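Local atomic coordinates of Glucanase/chitosanase (Paenibacillus fukuinensis, PDB entry 4ZY9), a protein that carries a CBM32 chitosan-binding module, the part described here, and as a whole enzyme probably hydrolyses glycosidic bonds of chitosan and glucan. Residues T37-Q48 against T120-W131. The protein carries 1 engineered substitution. Sequence-based numbering, arbitrary orientation. Where two conformers were deposited one is given.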
# COMPACT_ATOMS: atom_id res chain seq x y z
N THR A 37 -4.41 13.52 -4.83
CA THR A 37 -5.43 12.82 -4.03
C THR A 37 -4.66 11.76 -3.22
O THR A 37 -3.57 11.32 -3.62
CB THR A 37 -6.41 12.07 -4.93
OG1 THR A 37 -5.62 11.08 -5.70
CG2 THR A 37 -7.21 12.92 -5.76
N ARG A 38 -5.19 11.42 -2.07
CA ARG A 38 -4.53 10.40 -1.21
C ARG A 38 -5.54 9.61 -0.41
O ARG A 38 -6.61 10.13 -0.06
CB ARG A 38 -3.55 11.13 -0.26
CG ARG A 38 -4.16 12.20 0.69
CD ARG A 38 -3.08 12.96 1.33
NE ARG A 38 -3.65 14.08 2.08
CZ ARG A 38 -3.98 14.08 3.37
NH1 ARG A 38 -3.66 13.05 4.16
NH2 ARG A 38 -4.51 15.16 3.92
N TRP A 39 -5.19 8.35 -0.15
CA TRP A 39 -5.77 7.64 0.98
C TRP A 39 -5.22 8.25 2.25
O TRP A 39 -4.02 8.53 2.34
CB TRP A 39 -5.38 6.16 0.91
CG TRP A 39 -5.66 5.44 2.15
CD1 TRP A 39 -6.97 5.19 2.71
CD2 TRP A 39 -4.73 4.82 3.06
NE1 TRP A 39 -6.82 4.50 3.86
CE2 TRP A 39 -5.49 4.22 4.12
CE3 TRP A 39 -3.33 4.69 3.10
CZ2 TRP A 39 -4.92 3.46 5.12
CZ3 TRP A 39 -2.77 4.00 4.10
CH2 TRP A 39 -3.55 3.38 5.12
N ALA A 40 -6.06 8.35 3.26
CA ALA A 40 -5.58 8.67 4.64
C ALA A 40 -6.41 7.78 5.57
O ALA A 40 -7.66 7.72 5.41
CB ALA A 40 -5.78 10.14 4.97
N SER A 41 -5.77 7.15 6.51
CA SER A 41 -6.47 6.28 7.48
C SER A 41 -7.07 7.13 8.58
O SER A 41 -6.81 8.32 8.73
CB SER A 41 -5.38 5.34 8.14
OG SER A 41 -4.54 5.99 9.02
N ALA A 42 -7.82 6.45 9.47
CA ALA A 42 -8.11 7.09 10.73
C ALA A 42 -6.88 7.44 11.45
O ALA A 42 -5.87 6.75 11.29
CB ALA A 42 -8.98 6.17 11.60
N GLU A 43 -6.89 8.47 12.29
CA GLU A 43 -5.73 8.92 12.96
C GLU A 43 -5.61 8.35 14.38
O GLU A 43 -6.65 8.05 15.04
CB GLU A 43 -5.71 10.45 13.04
CG GLU A 43 -5.93 11.20 11.71
CD GLU A 43 -5.99 12.76 11.81
OE1 GLU A 43 -7.02 13.16 12.42
OE2 GLU A 43 -5.09 13.60 11.35
N GLY A 44 -4.41 8.31 14.88
CA GLY A 44 -4.19 7.95 16.28
C GLY A 44 -4.17 6.48 16.64
O GLY A 44 -4.11 6.16 17.84
N VAL A 45 -4.19 5.57 15.70
CA VAL A 45 -4.40 4.19 15.96
C VAL A 45 -3.56 3.33 15.07
O VAL A 45 -3.53 3.47 13.82
CB VAL A 45 -5.85 3.77 15.68
CG1 VAL A 45 -6.10 2.30 15.76
CG2 VAL A 45 -6.89 4.47 16.54
N ASP A 46 -2.78 2.43 15.69
CA ASP A 46 -1.96 1.44 15.01
C ASP A 46 -2.54 0.08 15.16
O ASP A 46 -3.13 -0.20 16.28
CB ASP A 46 -0.54 1.46 15.62
CG ASP A 46 0.09 2.82 15.50
OD1 ASP A 46 0.14 3.36 14.36
OD2 ASP A 46 0.51 3.39 16.51
N PRO A 47 -2.45 -0.83 14.24
CA PRO A 47 -1.87 -0.63 12.90
C PRO A 47 -2.89 -0.08 11.95
O PRO A 47 -4.08 0.08 12.25
CB PRO A 47 -1.50 -2.07 12.47
CG PRO A 47 -2.68 -2.91 13.05
CD PRO A 47 -2.98 -2.21 14.38
N GLN A 48 -2.49 0.26 10.75
CA GLN A 48 -3.35 0.52 9.61
C GLN A 48 -2.82 -0.14 8.39
O GLN A 48 -1.62 -0.42 8.31
CB GLN A 48 -3.55 2.01 9.34
CG GLN A 48 -4.07 2.76 10.53
CD GLN A 48 -5.53 2.49 10.93
OE1 GLN A 48 -5.91 2.82 12.12
NE2 GLN A 48 -6.35 2.10 10.05
N THR A 120 2.66 -0.43 11.20
CA THR A 120 2.55 -0.58 12.64
C THR A 120 3.05 0.55 13.48
O THR A 120 2.65 0.64 14.68
CB THR A 120 3.18 -1.93 13.12
OG1 THR A 120 4.56 -1.85 12.80
CG2 THR A 120 2.53 -3.15 12.51
N VAL A 121 3.92 1.40 12.98
CA VAL A 121 4.43 2.55 13.71
C VAL A 121 4.36 3.77 12.75
O VAL A 121 4.87 3.68 11.60
CB VAL A 121 5.87 2.44 14.28
CG1 VAL A 121 6.26 3.67 15.06
CG2 VAL A 121 6.01 1.14 15.15
N ARG A 122 3.78 4.85 13.20
CA ARG A 122 3.73 6.06 12.51
C ARG A 122 4.89 6.99 12.77
O ARG A 122 5.44 7.06 13.88
CB ARG A 122 2.46 6.85 12.90
CG ARG A 122 1.17 6.21 12.38
CD ARG A 122 -0.09 6.76 13.09
NE ARG A 122 -0.19 6.18 14.45
CZ ARG A 122 -0.44 6.85 15.56
NH1 ARG A 122 -0.70 8.15 15.54
NH2 ARG A 122 -0.41 6.14 16.70
N GLY A 123 5.27 7.72 11.74
CA GLY A 123 6.29 8.76 11.87
C GLY A 123 5.76 10.05 12.44
O GLY A 123 6.67 11.01 12.71
N THR A 124 4.48 10.22 12.54
CA THR A 124 3.82 11.43 13.05
C THR A 124 2.76 10.98 14.05
O THR A 124 2.42 9.86 14.15
CB THR A 124 3.15 12.23 11.93
OG1 THR A 124 1.93 11.59 11.55
CG2 THR A 124 4.10 12.47 10.73
N PRO A 125 2.11 11.97 14.74
CA PRO A 125 0.99 11.61 15.63
C PRO A 125 -0.31 11.50 14.98
O PRO A 125 -1.39 11.43 15.63
CB PRO A 125 0.97 12.71 16.68
CG PRO A 125 1.75 13.81 16.08
CD PRO A 125 2.50 13.37 14.90
N TYR A 126 -0.35 11.46 13.63
CA TYR A 126 -1.62 11.53 12.89
C TYR A 126 -1.99 10.12 12.48
O TYR A 126 -2.08 9.25 13.36
CB TYR A 126 -1.58 12.56 11.75
CG TYR A 126 -1.16 13.91 12.26
CD1 TYR A 126 -1.88 14.52 13.23
CD2 TYR A 126 0.07 14.46 11.96
CE1 TYR A 126 -1.46 15.75 13.80
CE2 TYR A 126 0.54 15.68 12.52
CZ TYR A 126 -0.23 16.32 13.43
OH TYR A 126 0.11 17.50 14.03
N GLY A 127 -2.28 9.87 11.17
CA GLY A 127 -2.60 8.54 10.71
C GLY A 127 -1.46 8.03 9.75
O GLY A 127 -0.28 8.34 9.95
N TYR A 128 -1.91 7.32 8.73
CA TYR A 128 -1.11 6.80 7.65
C TYR A 128 -1.69 7.33 6.36
O TYR A 128 -2.94 7.22 6.20
CB TYR A 128 -1.07 5.28 7.62
CG TYR A 128 -0.53 4.58 8.82
CD1 TYR A 128 -1.24 4.47 10.02
CD2 TYR A 128 0.71 3.96 8.74
CE1 TYR A 128 -0.71 3.78 11.11
CE2 TYR A 128 1.17 3.31 9.82
CZ TYR A 128 0.49 3.21 11.00
OH TYR A 128 1.09 2.50 12.08
N SER A 129 -0.89 7.89 5.46
CA SER A 129 -1.48 8.45 4.23
C SER A 129 -0.53 8.38 3.04
O SER A 129 0.66 8.64 3.16
CB SER A 129 -1.85 9.90 4.49
OG SER A 129 -2.45 10.49 3.39
N LEU A 130 -1.09 7.90 1.92
CA LEU A 130 -0.40 7.65 0.67
C LEU A 130 -1.04 8.41 -0.46
O LEU A 130 -2.23 8.16 -0.74
CB LEU A 130 -0.38 6.19 0.33
CG LEU A 130 0.53 5.30 1.16
CD1 LEU A 130 0.15 3.86 1.11
CD2 LEU A 130 2.01 5.51 0.79
N TRP A 131 -0.27 9.25 -1.18
CA TRP A 131 -0.68 9.78 -2.44
C TRP A 131 -0.84 8.73 -3.49
O TRP A 131 -1.78 8.77 -4.31
CB TRP A 131 0.33 10.89 -2.94
CG TRP A 131 0.60 12.02 -2.03
CD1 TRP A 131 1.77 12.22 -1.40
CD2 TRP A 131 -0.27 13.16 -1.74
NE1 TRP A 131 1.68 13.40 -0.69
CE2 TRP A 131 0.42 13.95 -0.83
CE3 TRP A 131 -1.58 13.51 -2.10
CZ2 TRP A 131 -0.12 15.16 -0.38
CZ3 TRP A 131 -2.08 14.69 -1.57
CH2 TRP A 131 -1.36 15.43 -0.68
O HOH W 1 2.77 4.69 15.99
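Arg-122 grips the carboxylate of Asp-46 side-on, NE to OD1 at 2.8 Å and NH2 to OD2 at 2.9 Å. Both acceptors lie near the guanidinium plane, yet the two flat groups are turned 39° apart, so the salt bridge is twisted. On the opposite face of the carboxylate, the hydroxyl of Tyr-128 donates to Asp-46 OD1 at 2.6 Å, its ring almost perpendicular to that group. With two donors on OD1 and a water bridging OD2 to the backbone N of Arg-122, the carboxylate is probably held as an anion. A bend at chi3 (-76°) turns the guanidinium aside, one face against the backbone of Gly-44 and Val-45, with Val-45 N over its centre; NH1 also bonds Tyr-126 O, which Gly-44 N reaches from the other face.

Further along, Ser-41 N bonds Tyr-128 O, and Tyr-128 N bonds Ser-41 OG at 3.0 Å. At the far end Ser-129 OG donates to Trp-39 O and accepts from Arg-38 NH1 at 2.9 Å, within the guanidinium plane. Arg-38 CD lies over the six-membered ring of Trp-131, 3.7 Å from its centroid, a CH-pi contact.

In this CBM32 (F5/8 type C, galactose-binding-like) beta-sandwich, the contact pins the loop after strand 39-40 to the turn between strands 114-122 and 129-136; Trp-39 and Leu-130, an antiparallel hydrogen-bonded pair, both pack onto Ile-50 of strand 48-54 in the other sheet.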